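Local structure of porin (Pseudomonas aeruginosa, 3T24) at residues 177-182 with 304-309. The protein forms a beta-barrel channel of the OprD family in the bacterial outer membrane, probably admitting small carboxylate-bearing solutes. Sequence-based numbering, arbitrary orientation.
Sequences GKRQIV and FANKDE
In N306, CG sits beside its own backbone N, anti to the carbonyl carbon, and chi2 of -73° turns the amide so that OD1 meets the backbone of K178. K307 has CG anti to the backbone N; its chain stays extended through chi2 and chi3, with Q180 alongside and both side chains pointing the same way. N306 illustrates how one asparagine can reach another loop with its amide oxygen while its nitrogen is tied back into its own turn. OD1 accepts from K178 N at 2.8 Å, with the donor 37° above the carbonyl plane. ND2 gives a hydrogen to E309 OE1, 2.8 Å away, and N306 N donates to the same oxygen at 3.0 Å, on its anti side. This double grip lies within the type II turn from N306 to E309, which E309 N closes onto N306 O. A second, straighter bond (163°) joins K307 N to K178 O at 3.0 Å, so K178 is held at both its N-H and its carbonyl. Beyond it, CG of Q180 touches CD of K307 at 3.6 Å. The charged ends turn elsewhere: K178 NZ to L342 O, R179 to D303, K307 to D341 and to its turn neighbour D308. Thus two long loops of the porin barrel are joined by the K307-K178 backbone bond together with a buried amide whose orientation is fixed by a carboxylate, which would probably polarise it and strengthen OD1 as an acceptor.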
loop_
_atom_site.group_PDB
_atom_site.type_symbol
_atom_site.label_atom_id
_atom_site.label_comp_id
_atom_site.label_asym_id
_atom_site.label_seq_id
_atom_site.Cartn_x
_atom_site.Cartn_y
_atom_site.Cartn_z
ATOM N N GLY A 177 -7.814 11.711 -12.990
ATOM C CA GLY A 177 -7.693 10.826 -14.137
ATOM C C GLY A 177 -9.050 10.593 -14.796
ATOM O O GLY A 177 -9.849 11.501 -14.936
ATOM N N LYS A 178 -9.337 9.358 -15.170
ATOM C CA LYS A 178 -10.654 9.052 -15.706
ATOM C C LYS A 178 -11.451 8.174 -14.731
ATOM O O LYS A 178 -12.262 7.354 -15.158
ATOM C CB LYS A 178 -10.506 8.380 -17.073
ATOM C CG LYS A 178 -9.819 9.259 -18.105
ATOM C CD LYS A 178 -10.650 10.510 -18.373
ATOM C CE LYS A 178 -10.021 11.333 -19.480
ATOM N NZ LYS A 178 -10.856 12.487 -19.823
ATOM N N ARG A 179 -11.184 8.334 -13.433
ATOM C CA ARG A 179 -11.905 7.611 -12.380
ATOM C C ARG A 179 -13.340 8.076 -12.379
ATOM O O ARG A 179 -14.264 7.335 -12.028
ATOM C CB ARG A 179 -11.283 7.865 -10.987
ATOM C CG ARG A 179 -9.890 7.289 -10.803
ATOM C CD ARG A 179 -9.298 7.579 -9.412
ATOM N NE ARG A 179 -7.978 6.945 -9.251
ATOM C CZ ARG A 179 -6.847 7.591 -9.487
ATOM N NH1 ARG A 179 -6.895 8.856 -9.866
ATOM N NH2 ARG A 179 -5.683 7.000 -9.337
ATOM N N GLN A 180 -13.513 9.335 -12.748
ATOM C CA GLN A 180 -14.838 9.849 -12.930
ATOM C C GLN A 180 -15.596 9.899 -11.572
ATOM O O GLN A 180 -16.836 9.870 -11.479
ATOM C CB GLN A 180 -15.442 8.956 -13.978
ATOM C CG GLN A 180 -16.753 8.467 -13.704
ATOM C CD GLN A 180 -17.752 9.447 -14.131
ATOM O OE1 GLN A 180 -17.429 10.604 -14.401
ATOM N NE2 GLN A 180 -18.984 9.015 -14.177
ATOM N N ILE A 181 -14.809 9.993 -10.504
ATOM C CA ILE A 181 -15.352 10.209 -9.172
ATOM C C ILE A 181 -15.650 11.686 -8.936
ATOM O O ILE A 181 -14.804 12.557 -9.098
ATOM C CB ILE A 181 -14.410 9.700 -8.098
ATOM C CG1 ILE A 181 -14.382 8.171 -8.138
ATOM C CG2 ILE A 181 -14.840 10.227 -6.751
ATOM C CD1 ILE A 181 -13.227 7.581 -7.430
ATOM N N VAL A 182 -16.884 11.963 -8.576
ATOM C CA VAL A 182 -17.327 13.332 -8.455
ATOM C C VAL A 182 -17.913 13.539 -7.074
ATOM O O VAL A 182 -18.742 12.768 -6.600
ATOM C CB VAL A 182 -18.386 13.708 -9.564
ATOM C CG1 VAL A 182 -19.006 15.045 -9.266
ATOM C CG2 VAL A 182 -17.721 13.737 -10.941
ATOM N N PHE A 304 -4.615 1.533 -12.812
ATOM C CA PHE A 304 -5.503 0.900 -13.779
ATOM C C PHE A 304 -6.905 0.770 -13.241
ATOM O O PHE A 304 -7.594 -0.218 -13.483
ATOM C CB PHE A 304 -4.924 -0.442 -14.225
ATOM C CG PHE A 304 -3.630 -0.284 -14.935
ATOM C CD1 PHE A 304 -3.595 -0.181 -16.303
ATOM C CD2 PHE A 304 -2.449 -0.143 -14.219
ATOM C CE1 PHE A 304 -2.390 0.006 -16.969
ATOM C CE2 PHE A 304 -1.263 0.059 -14.865
ATOM C CZ PHE A 304 -1.225 0.138 -16.246
ATOM N N ALA A 305 -7.318 1.814 -12.530
ATOM C CA ALA A 305 -8.582 1.824 -11.827
ATOM C C ALA A 305 -9.542 2.898 -12.346
ATOM O O ALA A 305 -10.374 3.385 -11.588
ATOM C CB ALA A 305 -8.322 2.029 -10.334
ATOM N N ASN A 306 -9.406 3.281 -13.618
ATOM C CA ASN A 306 -10.330 4.227 -14.253
ATOM C C ASN A 306 -11.686 3.585 -14.589
ATOM O O ASN A 306 -11.805 2.364 -14.641
ATOM C CB ASN A 306 -9.700 4.845 -15.514
ATOM C CG ASN A 306 -8.434 5.656 -15.207
ATOM O OD1 ASN A 306 -8.513 6.756 -14.660
ATOM N ND2 ASN A 306 -7.272 5.115 -15.568
ATOM N N LYS A 307 -12.704 4.410 -14.801
ATOM C CA LYS A 307 -14.038 3.915 -15.150
ATOM C C LYS A 307 -13.984 2.883 -16.285
ATOM O O LYS A 307 -13.374 3.133 -17.322
ATOM C CB LYS A 307 -14.937 5.084 -15.532
ATOM C CG LYS A 307 -16.365 4.701 -15.975
ATOM C CD LYS A 307 -17.134 5.974 -16.333
ATOM C CE LYS A 307 -18.628 5.752 -16.579
ATOM N NZ LYS A 307 -18.805 4.671 -17.561
ATOM N N ASP A 308 -14.569 1.710 -16.047
ATOM C CA ASP A 308 -14.656 0.632 -17.038
ATOM C C ASP A 308 -13.330 -0.024 -17.407
ATOM O O ASP A 308 -13.294 -0.961 -18.212
ATOM C CB ASP A 308 -15.354 1.105 -18.329
ATOM C CG ASP A 308 -16.756 1.621 -18.088
ATOM O OD1 ASP A 308 -17.473 1.091 -17.214
ATOM O OD2 ASP A 308 -17.146 2.570 -18.791
ATOM N N GLU A 309 -12.238 0.451 -16.833
ATOM C CA GLU A 309 -10.934 -0.081 -17.209
ATOM C C GLU A 309 -10.802 -1.588 -16.952
ATOM O O GLU A 309 -11.170 -2.084 -15.889
ATOM C CB GLU A 309 -9.816 0.707 -16.523
ATOM C CG GLU A 309 -8.405 0.316 -16.970
ATOM C CD GLU A 309 -7.383 1.393 -16.657
ATOM O OE1 GLU A 309 -7.723 2.338 -15.909
ATOM O OE2 GLU A 309 -6.243 1.290 -17.164
#